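Local coordinates for protein IG hypothetical 16092 (Bacillus cereus ATCC 14579, PDB 1YQH) that is of unknown function but belongs to the UPF0045 family of thiamine-binding-like proteins and may bind thiamine or a related compound, at residues L57-V60 and V61-Q65. Numbering follows the deposited sequence.
Sequences LLDV and VKRAQ
D59 and R63, one helical turn apart, form a salt bridge in which R63 NE donates to D59 OD2 over 2.8 Å, with an N-H...O angle of 162°. The carboxylate oxygen lies near the guanidinium plane, at its edge, whereas NE stands above the carboxylate plane; the two flat groups are turned 40° against each other. A water joins the same edge, donating to D59 OD2 (3.1 Å) and weakly accepting from R63 NH2, so OD2 receives two bonds. R63 CG, set beside the backbone N by chi1 (-72°), lies 3.4 Å from D59 O, and the bend at chi3 turns NE toward D59 OD2. Next to the pair, V60 CG2 lies obliquely 3.9 Å from R63 NH2. K62 lays its CG against L58 O (3.3 Å), and its NZ pairs with D55 of the second subunit. Beneath these side chains, the amides of V61, K62, R63 and A64 bond to the carbonyls of L57, L58, D59 and V60. L57, V61 and A64 pack on strand 8-17, and V60 touches helix 23-36. The arrangement is an i to i+4 salt bridge on an amphipathic helix packed on the four-stranded antiparallel sheet of a ferredoxin-like fold.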
ATOM      1  N   LEU A  57      17.478   2.796  -4.189  1.00 11.21           N
ATOM      2  CA  LEU A  57      16.291   3.080  -3.384  1.00 11.35           C
ATOM      3  C   LEU A  57      15.794   1.866  -2.590  1.00 11.12           C
ATOM      4  O   LEU A  57      15.485   1.991  -1.413  1.00 10.37           O
ATOM      5  CB  LEU A  57      15.178   3.661  -4.257  1.00 11.50           C
ATOM      6  CG  LEU A  57      15.145   5.191  -4.411  1.00 12.62           C
ATOM      7  CD1 LEU A  57      16.501   5.831  -4.638  1.00 14.43           C
ATOM      8  CD2 LEU A  57      14.160   5.598  -5.522  1.00 11.87           C
ATOM      9  N   LEU A  58      15.726   0.696  -3.224  1.00 11.74           N
ATOM     10  CA  LEU A  58      15.337  -0.509  -2.490  1.00 12.30           C
ATOM     11  C   LEU A  58      16.301  -0.813  -1.341  1.00 12.41           C
ATOM     12  O   LEU A  58      15.877  -1.246  -0.267  1.00 12.70           O
ATOM     13  CB  LEU A  58      15.186  -1.724  -3.413  1.00 12.01           C
ATOM     14  CG  LEU A  58      13.994  -1.626  -4.366  1.00 13.38           C
ATOM     15  CD1 LEU A  58      14.144  -2.704  -5.436  1.00 17.06           C
ATOM     16  CD2 LEU A  58      12.670  -1.771  -3.589  1.00 13.63           C
ATOM     17  N   ASP A  59      17.589  -0.582  -1.561  1.00 12.85           N
ATOM     18  CA  ASP A  59      18.559  -0.753  -0.490  1.00 12.99           C
ATOM     19  C   ASP A  59      18.338   0.249   0.649  1.00 12.36           C
ATOM     20  O   ASP A  59      18.502  -0.107   1.830  1.00 11.43           O
ATOM     21  CB  ASP A  59      19.996  -0.671  -1.010  1.00 13.67           C
ATOM     22  CG  ASP A  59      21.008  -1.023   0.069  1.00 17.17           C
ATOM     23  OD1 ASP A  59      20.972  -2.173   0.564  1.00 20.80           O
ATOM     24  OD2 ASP A  59      21.802  -0.139   0.436  1.00 20.93           O
ATOM     25  N   VAL A  60      17.956   1.485   0.310  1.00 11.79           N
ATOM     26  CA  VAL A  60      17.588   2.468   1.343  1.00 11.73           C
ATOM     27  C   VAL A  60      16.434   1.947   2.201  1.00 11.31           C
ATOM     28  O   VAL A  60      16.489   2.003   3.434  1.00 10.99           O
ATOM     29  CB  VAL A  60      17.262   3.871   0.746  1.00 11.25           C
ATOM     30  CG1 VAL A  60      16.636   4.799   1.796  1.00 12.21           C
ATOM     31  CG2 VAL A  60      18.524   4.478   0.176  1.00 12.96           C
ATOM     32  N   VAL A  61      15.403   1.424   1.549  1.00 10.96           N
ATOM     33  CA  VAL A  61      14.257   0.899   2.278  1.00 10.45           C
ATOM     34  C   VAL A  61      14.654  -0.291   3.181  1.00 11.01           C
ATOM     35  O   VAL A  61      14.250  -0.369   4.348  1.00 10.70           O
ATOM     36  CB  VAL A  61      13.113   0.508   1.309  1.00 10.29           C
ATOM     37  CG1 VAL A  61      11.932  -0.090   2.113  1.00  9.91           C
ATOM     38  CG2 VAL A  61      12.636   1.738   0.523  1.00 10.06           C
ATOM     39  N   LYS A  62      15.432  -1.221   2.632  1.00 11.17           N
ATOM     40  CA  LYS A  62      15.913  -2.369   3.418  1.00 11.97           C
ATOM     41  C   LYS A  62      16.682  -1.914   4.653  1.00 11.75           C
ATOM     42  O   LYS A  62      16.502  -2.442   5.751  1.00 11.92           O
ATOM     43  CB  LYS A  62      16.794  -3.271   2.553  1.00 12.52           C
ATOM     44  CG  LYS A  62      15.985  -4.033   1.522  1.00 15.69           C
ATOM     45  CD  LYS A  62      16.854  -4.563   0.394  1.00 20.68           C
ATOM     46  CE  LYS A  62      17.773  -5.648   0.872  1.00 24.17           C
ATOM     47  NZ  LYS A  62      18.587  -6.225  -0.253  1.00 25.10           N
ATOM     48  N   ARG A  63      17.529  -0.909   4.479  1.00 11.45           N
ATOM     49  CA  ARG A  63      18.332  -0.459   5.607  1.00 11.79           C
ATOM     50  C   ARG A  63      17.488   0.321   6.604  1.00 11.25           C
ATOM     51  O   ARG A  63      17.776   0.291   7.805  1.00 11.58           O
ATOM     52  CB  ARG A  63      19.565   0.306   5.136  1.00 12.04           C
ATOM     53  CG  ARG A  63      20.573  -0.645   4.505  1.00 13.63           C
ATOM     54  CD  ARG A  63      21.872   0.034   4.155  1.00 16.72           C
ATOM     55  NE  ARG A  63      21.683   0.962   3.058  1.00 18.24           N
ATOM     56  CZ  ARG A  63      21.712   2.274   3.211  1.00 16.21           C
ATOM     57  NH1 ARG A  63      21.945   2.778   4.409  1.00 16.01           N
ATOM     58  NH2 ARG A  63      21.518   3.071   2.170  1.00 16.76           N
ATOM     59  N   ALA A  64      16.439   0.980   6.100  1.00 11.59           N
ATOM     60  CA  ALA A  64      15.506   1.747   6.942  1.00 11.33           C
ATOM     61  C   ALA A  64      14.750   0.793   7.843  1.00 11.59           C
ATOM     62  O   ALA A  64      14.662   1.013   9.044  1.00 10.59           O
ATOM     63  CB  ALA A  64      14.518   2.557   6.081  1.00 12.23           C
ATOM     64  N   GLN A  65      14.205  -0.282   7.266  1.00 11.37           N
ATOM     65  CA  GLN A  65      13.496  -1.249   8.108  1.00 12.46           C
ATOM     66  C   GLN A  65      14.451  -1.944   9.097  1.00 11.66           C
ATOM     67  O   GLN A  65      14.083  -2.184  10.242  1.00 12.11           O
ATOM     68  CB  GLN A  65      12.625  -2.217   7.291  1.00 12.96           C
ATOM     69  CG  GLN A  65      13.337  -3.320   6.615  1.00 14.76           C
ATOM     70  CD  GLN A  65      12.411  -4.316   5.886  1.00 13.20           C
ATOM     71  OE1 GLN A  65      11.172  -4.224   5.904  1.00 13.77           O
ATOM     72  NE2 GLN A  65      13.030  -5.271   5.240  1.00 11.93           N
TER
HETATM   73  O   HOH W   1      21.280   2.461  -1.171  1.00 19.48           O